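Local coordinates for protein N-alpha-acetyltransferase 35, NatC auxiliary subunit (Saccharomyces cerevisiae, PDB 6YGA) that serves as the auxiliary subunit of the NatC N-terminal acetyltransferase, which acetylates the N-terminal methionine of the L-A virus Gag protein, at residues V78-V89 with W137-L148. Numbering follows the deposited sequence.
Sequences VNVAYDPPLASV and WCTGNILYDKVL
The ring of Tyr144 is sandwiched between Ala81 on one face and Val89 on the other. With CG anti to its own carbonyl carbon (chi1 -77°), the ring swings from helix 142-148 toward the loop before helix 85-89. CG and CD2 lie under Val89 CG2, and CD1 meets both that methyl and Ala81 CB, each at 3.8 Å. The beta-branch of Val89 holds CG2 close to its helix backbone and over the ring centre, a CH-pi contact 7° off the normal, while CG1 turns toward Leu148. On the opposite face, Ala81 CA sits 3.9 Å from the centroid; a small residue lets the backbone come this close. Pro85 CB lies at the ring edge beside CE1. CZ nears Tyr82 N and O, and Tyr144 OH donates to Tyr82 O at 2.6 Å. The two helices, the beginnings of 85-104 and 142-167 in the Mak10 family region, run at 39° to each other, and Tyr119 of helix 118-129 also touches Tyr144. Pro84 occupies the N-cap position before helix 85-89, whereas Asn141 caps helix 142-148 through its side chain, OD1 accepting from Leu143 N. The long apolar Leu143 spans the interhelical gap, its CD1 touching Leu86 N and the CB atoms of Pro85 and Leu86. Farther along, Asn79 OD1 takes the N-H of Cys138 in its carbonyl plane, while Thr139 CG2 lies beside Val78 O and OG1 accepts from Asn141 N, closing an ST turn.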
ATOM      1  N   VAL B  78     -22.036 -24.133 -19.668  1.00 86.88           N
ATOM      2  CA  VAL B  78     -22.763 -23.955 -18.417  1.00 84.19           C
ATOM      3  C   VAL B  78     -24.050 -24.771 -18.402  1.00 85.43           C
ATOM      4  O   VAL B  78     -24.538 -25.145 -17.327  1.00 83.30           O
ATOM      5  CB  VAL B  78     -23.042 -22.461 -18.177  1.00 81.15           C
ATOM      6  CG1 VAL B  78     -21.770 -21.746 -17.752  1.00 76.47           C
ATOM      7  CG2 VAL B  78     -23.617 -21.827 -19.433  1.00 82.72           C
ATOM      8  N   ASN B  79     -24.621 -25.064 -19.575  1.00 87.51           N
ATOM      9  CA  ASN B  79     -25.897 -25.769 -19.645  1.00 89.85           C
ATOM     10  C   ASN B  79     -25.763 -27.272 -19.437  1.00 91.85           C
ATOM     11  O   ASN B  79     -26.783 -27.949 -19.277  1.00 95.23           O
ATOM     12  CB  ASN B  79     -26.589 -25.503 -20.989  1.00 92.23           C
ATOM     13  CG  ASN B  79     -26.714 -24.024 -21.302  1.00 90.66           C
ATOM     14  OD1 ASN B  79     -27.523 -23.314 -20.701  1.00 90.35           O
ATOM     15  ND2 ASN B  79     -25.914 -23.552 -22.253  1.00 90.14           N
ATOM     16  N   VAL B  80     -24.551 -27.809 -19.449  1.00 91.07           N
ATOM     17  CA  VAL B  80     -24.351 -29.231 -19.194  1.00 93.58           C
ATOM     18  C   VAL B  80     -24.314 -29.465 -17.692  1.00 93.01           C
ATOM     19  O   VAL B  80     -23.656 -28.728 -16.947  1.00 90.01           O
ATOM     20  CB  VAL B  80     -23.062 -29.727 -19.875  1.00 94.79           C
ATOM     21  CG1 VAL B  80     -22.798 -31.188 -19.546  1.00 97.48           C
ATOM     22  CG2 VAL B  80     -23.151 -29.523 -21.380  1.00 96.99           C
ATOM     23  N   ALA B  81     -25.041 -30.484 -17.238  1.00 96.14           N
ATOM     24  CA  ALA B  81     -25.067 -30.875 -15.830  1.00 95.28           C
ATOM     25  C   ALA B  81     -24.032 -31.975 -15.638  1.00 98.01           C
ATOM     26  O   ALA B  81     -24.303 -33.148 -15.902  1.00100.98           O
ATOM     27  CB  ALA B  81     -26.459 -31.338 -15.418  1.00 95.15           C
ATOM     28  N   TYR B  82     -22.846 -31.593 -15.173  1.00 98.23           N
ATOM     29  CA  TYR B  82     -21.742 -32.531 -15.024  1.00100.50           C
ATOM     30  C   TYR B  82     -21.951 -33.426 -13.808  1.00105.18           C
ATOM     31  O   TYR B  82     -22.428 -32.980 -12.760  1.00102.79           O
ATOM     32  CB  TYR B  82     -20.418 -31.774 -14.914  1.00 95.72           C
ATOM     33  CG  TYR B  82     -20.083 -30.981 -16.161  1.00 93.68           C
ATOM     34  CD1 TYR B  82     -20.538 -29.676 -16.323  1.00 90.61           C
ATOM     35  CD2 TYR B  82     -19.323 -31.541 -17.181  1.00 94.93           C
ATOM     36  CE1 TYR B  82     -20.243 -28.951 -17.462  1.00 90.41           C
ATOM     37  CE2 TYR B  82     -19.022 -30.824 -18.325  1.00 94.88           C
ATOM     38  CZ  TYR B  82     -19.485 -29.529 -18.458  1.00 93.08           C
ATOM     39  OH  TYR B  82     -19.189 -28.809 -19.593  1.00 93.50           O
ATOM     40  N   ASP B  83     -21.592 -34.700 -13.959  1.00114.61           N
ATOM     41  CA  ASP B  83     -21.778 -35.786 -13.007  1.00118.78           C
ATOM     42  C   ASP B  83     -20.499 -36.043 -12.219  1.00114.56           C
ATOM     43  O   ASP B  83     -19.399 -35.961 -12.779  1.00113.60           O
ATOM     44  CB  ASP B  83     -22.187 -37.065 -13.739  1.00128.57           C
ATOM     45  CG  ASP B  83     -23.346 -36.843 -14.692  1.00134.41           C
ATOM     46  OD1 ASP B  83     -24.477 -36.603 -14.220  1.00134.19           O
ATOM     47  OD2 ASP B  83     -23.118 -36.885 -15.920  1.00139.75           O
ATOM     48  N   PRO B  84     -20.595 -36.342 -10.910  1.00109.04           N
ATOM     49  CA  PRO B  84     -21.834 -36.350 -10.114  1.00106.07           C
ATOM     50  C   PRO B  84     -22.305 -34.946  -9.715  1.00100.54           C
ATOM     51  O   PRO B  84     -21.496 -34.138  -9.263  1.00 98.59           O
ATOM     52  CB  PRO B  84     -21.451 -37.171  -8.879  1.00106.72           C
ATOM     53  CG  PRO B  84     -19.976 -37.002  -8.753  1.00106.45           C
ATOM     54  CD  PRO B  84     -19.455 -36.900 -10.160  1.00108.01           C
ATOM     55  N   PRO B  85     -23.608 -34.676  -9.865  1.00 96.69           N
ATOM     56  CA  PRO B  85     -24.085 -33.283  -9.747  1.00 92.34           C
ATOM     57  C   PRO B  85     -23.894 -32.661  -8.373  1.00 90.80           C
ATOM     58  O   PRO B  85     -23.409 -31.525  -8.279  1.00 87.90           O
ATOM     59  CB  PRO B  85     -25.570 -33.402 -10.122  1.00 92.96           C
ATOM     60  CG  PRO B  85     -25.651 -34.646 -10.951  1.00 96.75           C
ATOM     61  CD  PRO B  85     -24.665 -35.586 -10.331  1.00 97.93           C
ATOM     62  N   LEU B  86     -24.278 -33.360  -7.301  1.00 92.78           N
ATOM     63  CA  LEU B  86     -24.135 -32.792  -5.962  1.00 90.77           C
ATOM     64  C   LEU B  86     -22.675 -32.506  -5.639  1.00 88.10           C
ATOM     65  O   LEU B  86     -22.335 -31.417  -5.164  1.00 85.11           O
ATOM     66  CB  LEU B  86     -24.738 -33.728  -4.915  1.00 92.60           C
ATOM     67  CG  LEU B  86     -24.441 -33.302  -3.472  1.00 90.22           C
ATOM     68  CD1 LEU B  86     -25.224 -32.046  -3.101  1.00 87.07           C
ATOM     69  CD2 LEU B  86     -24.704 -34.432  -2.481  1.00 92.46           C
ATOM     70  N   ALA B  87     -21.794 -33.476  -5.891  1.00 90.15           N
ATOM     71  CA  ALA B  87     -20.375 -33.268  -5.624  1.00 89.57           C
ATOM     72  C   ALA B  87     -19.798 -32.171  -6.511  1.00 91.44           C
ATOM     73  O   ALA B  87     -18.955 -31.384  -6.065  1.00 92.35           O
ATOM     74  CB  ALA B  87     -19.607 -34.575  -5.817  1.00 91.41           C
ATOM     75  N   SER B  88     -20.242 -32.097  -7.770  1.00 90.80           N
ATOM     76  CA  SER B  88     -19.715 -31.077  -8.673  1.00 88.29           C
ATOM     77  C   SER B  88     -20.220 -29.688  -8.301  1.00 84.18           C
ATOM     78  O   SER B  88     -19.439 -28.728  -8.278  1.00 80.25           O
ATOM     79  CB  SER B  88     -20.076 -31.411 -10.121  1.00 89.47           C
ATOM     80  OG  SER B  88     -19.258 -32.457 -10.619  1.00 90.77           O
ATOM     81  N   VAL B  89     -21.517 -29.557  -8.011  1.00 83.47           N
ATOM     82  CA  VAL B  89     -22.056 -28.263  -7.594  1.00 78.86           C
ATOM     83  C   VAL B  89     -21.408 -27.813  -6.292  1.00 76.85           C
ATOM     84  O   VAL B  89     -21.055 -26.639  -6.130  1.00 74.43           O
ATOM     85  CB  VAL B  89     -23.591 -28.337  -7.481  1.00 78.27           C
ATOM     86  CG1 VAL B  89     -24.125 -27.220  -6.594  1.00 73.24           C
ATOM     87  CG2 VAL B  89     -24.224 -28.263  -8.866  1.00 79.79           C
ATOM     88  N   TRP B 137     -28.534 -19.916 -17.293  1.00102.65           N
ATOM     89  CA  TRP B 137     -28.310 -21.207 -17.927  1.00101.60           C
ATOM     90  C   TRP B 137     -29.391 -22.190 -17.496  1.00103.18           C
ATOM     91  O   TRP B 137     -29.843 -22.165 -16.346  1.00101.28           O
ATOM     92  CB  TRP B 137     -26.921 -21.759 -17.572  1.00 96.12           C
ATOM     93  CG  TRP B 137     -26.713 -21.959 -16.096  1.00 89.24           C
ATOM     94  CD1 TRP B 137     -27.041 -23.063 -15.365  1.00 88.20           C
ATOM     95  CD2 TRP B 137     -26.135 -21.025 -15.174  1.00 84.50           C
ATOM     96  NE1 TRP B 137     -26.704 -22.876 -14.046  1.00 85.17           N
ATOM     97  CE2 TRP B 137     -26.145 -21.634 -13.903  1.00 82.38           C
ATOM     98  CE3 TRP B 137     -25.608 -19.737 -15.300  1.00 81.34           C
ATOM     99  CZ2 TRP B 137     -25.651 -20.997 -12.767  1.00 78.29           C
ATOM    100  CZ3 TRP B 137     -25.119 -19.108 -14.172  1.00 78.59           C
ATOM    101  CH2 TRP B 137     -25.143 -19.738 -12.923  1.00 77.51           C
ATOM    102  N   CYS B 138     -29.801 -23.053 -18.425  1.00107.58           N
ATOM    103  CA  CYS B 138     -30.813 -24.078 -18.181  1.00110.82           C
ATOM    104  C   CYS B 138     -30.187 -25.441 -18.443  1.00110.86           C
ATOM    105  O   CYS B 138     -29.964 -25.815 -19.600  1.00112.65           O
ATOM    106  CB  CYS B 138     -32.043 -23.867 -19.066  1.00118.77           C
ATOM    107  SG  CYS B 138     -33.005 -22.384 -18.691  1.00124.74           S
ATOM    108  N   THR B 139     -29.904 -26.180 -17.370  1.00109.84           N
ATOM    109  CA  THR B 139     -29.351 -27.523 -17.479  1.00109.44           C
ATOM    110  C   THR B 139     -30.393 -28.616 -17.295  1.00110.70           C
ATOM    111  O   THR B 139     -30.137 -29.761 -17.676  1.00114.85           O
ATOM    112  CB  THR B 139     -28.234 -27.734 -16.447  1.00105.25           C
ATOM    113  OG1 THR B 139     -28.809 -28.063 -15.174  1.00104.29           O
ATOM    114  CG2 THR B 139     -27.394 -26.473 -16.310  1.00100.69           C
ATOM    115  N   GLY B 140     -31.556 -28.289 -16.737  1.00106.98           N
ATOM    116  CA  GLY B 140     -32.548 -29.286 -16.401  1.00107.62           C
ATOM    117  C   GLY B 140     -32.303 -30.011 -15.097  1.00107.53           C
ATOM    118  O   GLY B 140     -33.114 -30.867 -14.722  1.00111.49           O
ATOM    119  N   ASN B 141     -31.211 -29.706 -14.399  1.00103.58           N
ATOM    120  CA  ASN B 141     -30.896 -30.293 -13.105  1.00103.88           C
ATOM    121  C   ASN B 141     -31.071 -29.231 -12.029  1.00100.82           C
ATOM    122  O   ASN B 141     -30.693 -28.070 -12.221  1.00 97.90           O
ATOM    123  CB  ASN B 141     -29.466 -30.853 -13.089  1.00105.52           C
ATOM    124  CG  ASN B 141     -29.180 -31.718 -11.867  1.00108.94           C
ATOM    125  OD1 ASN B 141     -29.689 -31.464 -10.774  1.00110.47           O
ATOM    126  ND2 ASN B 141     -28.355 -32.743 -12.049  1.00110.59           N
ATOM    127  N   ILE B 142     -31.643 -29.633 -10.893  1.00101.18           N
ATOM    128  CA  ILE B 142     -32.059 -28.652  -9.898  1.00 98.48           C
ATOM    129  C   ILE B 142     -30.861 -28.083  -9.148  1.00 94.98           C
ATOM    130  O   ILE B 142     -30.916 -26.957  -8.639  1.00 91.64           O
ATOM    131  CB  ILE B 142     -33.090 -29.277  -8.940  1.00100.54           C
ATOM    132  CG1 ILE B 142     -33.942 -28.180  -8.307  1.00 98.83           C
ATOM    133  CG2 ILE B 142     -32.408 -30.118  -7.861  1.00100.89           C
ATOM    134  CD1 ILE B 142     -34.709 -27.354  -9.318  1.00 98.82           C
ATOM    135  N   LEU B 143     -29.767 -28.839  -9.065  1.00 94.78           N
ATOM    136  CA  LEU B 143     -28.594 -28.360  -8.345  1.00 90.56           C
ATOM    137  C   LEU B 143     -27.874 -27.270  -9.131  1.00 88.11           C
ATOM    138  O   LEU B 143     -27.395 -26.288  -8.549  1.00 85.43           O
ATOM    139  CB  LEU B 143     -27.665 -29.535  -8.046  1.00 91.39           C
ATOM    140  CG  LEU B 143     -28.301 -30.662  -7.227  1.00 93.65           C
ATOM    141  CD1 LEU B 143     -27.364 -31.850  -7.162  1.00 94.96           C
ATOM    142  CD2 LEU B 143     -28.660 -30.181  -5.826  1.00 91.23           C
ATOM    143  N   TYR B 144     -27.808 -27.415 -10.456  1.00 88.94           N
ATOM    144  CA  TYR B 144     -27.139 -26.420 -11.286  1.00 87.16           C
ATOM    145  C   TYR B 144     -28.001 -25.182 -11.499  1.00 84.89           C
ATOM    146  O   TYR B 144     -27.497 -24.056 -11.434  1.00 81.32           O
ATOM    147  CB  TYR B 144     -26.762 -27.026 -12.639  1.00 90.91           C
ATOM    148  CG  TYR B 144     -25.548 -27.926 -12.603  1.00 93.52           C
ATOM    149  CD1 TYR B 144     -25.666 -29.268 -12.275  1.00 97.27           C
ATOM    150  CD2 TYR B 144     -24.283 -27.432 -12.905  1.00 92.01           C
ATOM    151  CE1 TYR B 144     -24.561 -30.095 -12.242  1.00 98.91           C
ATOM    152  CE2 TYR B 144     -23.171 -28.252 -12.876  1.00 93.66           C
ATOM    153  CZ  TYR B 144     -23.316 -29.582 -12.543  1.00 97.26           C
ATOM    154  OH  TYR B 144     -22.213 -30.403 -12.511  1.00 98.56           O
ATOM    155  N   ASP B 145     -29.299 -25.367 -11.753  1.00 86.92           N
ATOM    156  CA  ASP B 145     -30.139 -24.251 -12.176  1.00 87.08           C
ATOM    157  C   ASP B 145     -30.619 -23.411 -10.997  1.00 85.27           C
ATOM    158  O   ASP B 145     -30.696 -22.182 -11.102  1.00 84.75           O
ATOM    159  CB  ASP B 145     -31.334 -24.768 -12.983  1.00 90.56           C
ATOM    160  CG  ASP B 145     -30.914 -25.600 -14.185  1.00 92.00           C
ATOM    161  OD1 ASP B 145     -29.804 -26.168 -14.154  1.00 90.66           O
ATOM    162  OD2 ASP B 145     -31.691 -25.682 -15.161  1.00 94.19           O
ATOM    163  N   LYS B 146     -30.947 -24.046  -9.872  1.00 84.88           N
ATOM    164  CA  LYS B 146     -31.516 -23.348  -8.725  1.00 84.82           C
ATOM    165  C   LYS B 146     -30.522 -23.152  -7.590  1.00 81.68           C
ATOM    166  O   LYS B 146     -30.341 -22.025  -7.116  1.00 79.14           O
ATOM    167  CB  LYS B 146     -32.752 -24.102  -8.209  1.00 91.54           C
ATOM    168  CG  LYS B 146     -33.989 -23.226  -8.038  1.00 97.31           C
ATOM    169  CD  LYS B 146     -33.744 -22.112  -7.023  1.00 98.86           C
ATOM    170  CE  LYS B 146     -34.849 -21.057  -7.037  1.00100.65           C
ATOM    171  NZ  LYS B 146     -34.633 -20.015  -5.985  1.00 98.12           N
ATOM    172  N   VAL B 147     -29.872 -24.222  -7.131  1.00 80.79           N
ATOM    173  CA  VAL B 147     -28.947 -24.101  -6.007  1.00 76.55           C
ATOM    174  C   VAL B 147     -27.702 -23.323  -6.416  1.00 71.64           C
ATOM    175  O   VAL B 147     -27.324 -22.339  -5.769  1.00 67.62           O
ATOM    176  CB  VAL B 147     -28.588 -25.492  -5.455  1.00 75.49           C
ATOM    177  CG1 VAL B 147     -27.587 -25.372  -4.314  1.00 73.17           C
ATOM    178  CG2 VAL B 147     -29.844 -26.211  -4.994  1.00 75.89           C
ATOM    179  N   LEU B 148     -27.047 -23.746  -7.500  1.00 71.21           N
ATOM    180  CA  LEU B 148     -25.823 -23.074  -7.924  1.00 68.33           C
ATOM    181  C   LEU B 148     -26.112 -21.667  -8.434  1.00 68.77           C
ATOM    182  O   LEU B 148     -25.309 -20.751  -8.227  1.00 64.68           O
ATOM    183  CB  LEU B 148     -25.110 -23.907  -8.986  1.00 68.42           C
ATOM    184  CG  LEU B 148     -23.738 -23.403  -9.429  1.00 65.55           C
ATOM    185  CD1 LEU B 148     -22.881 -23.032  -8.225  1.00 63.73           C
ATOM    186  CD2 LEU B 148     -23.043 -24.458 -10.271  1.00 66.54           C
TER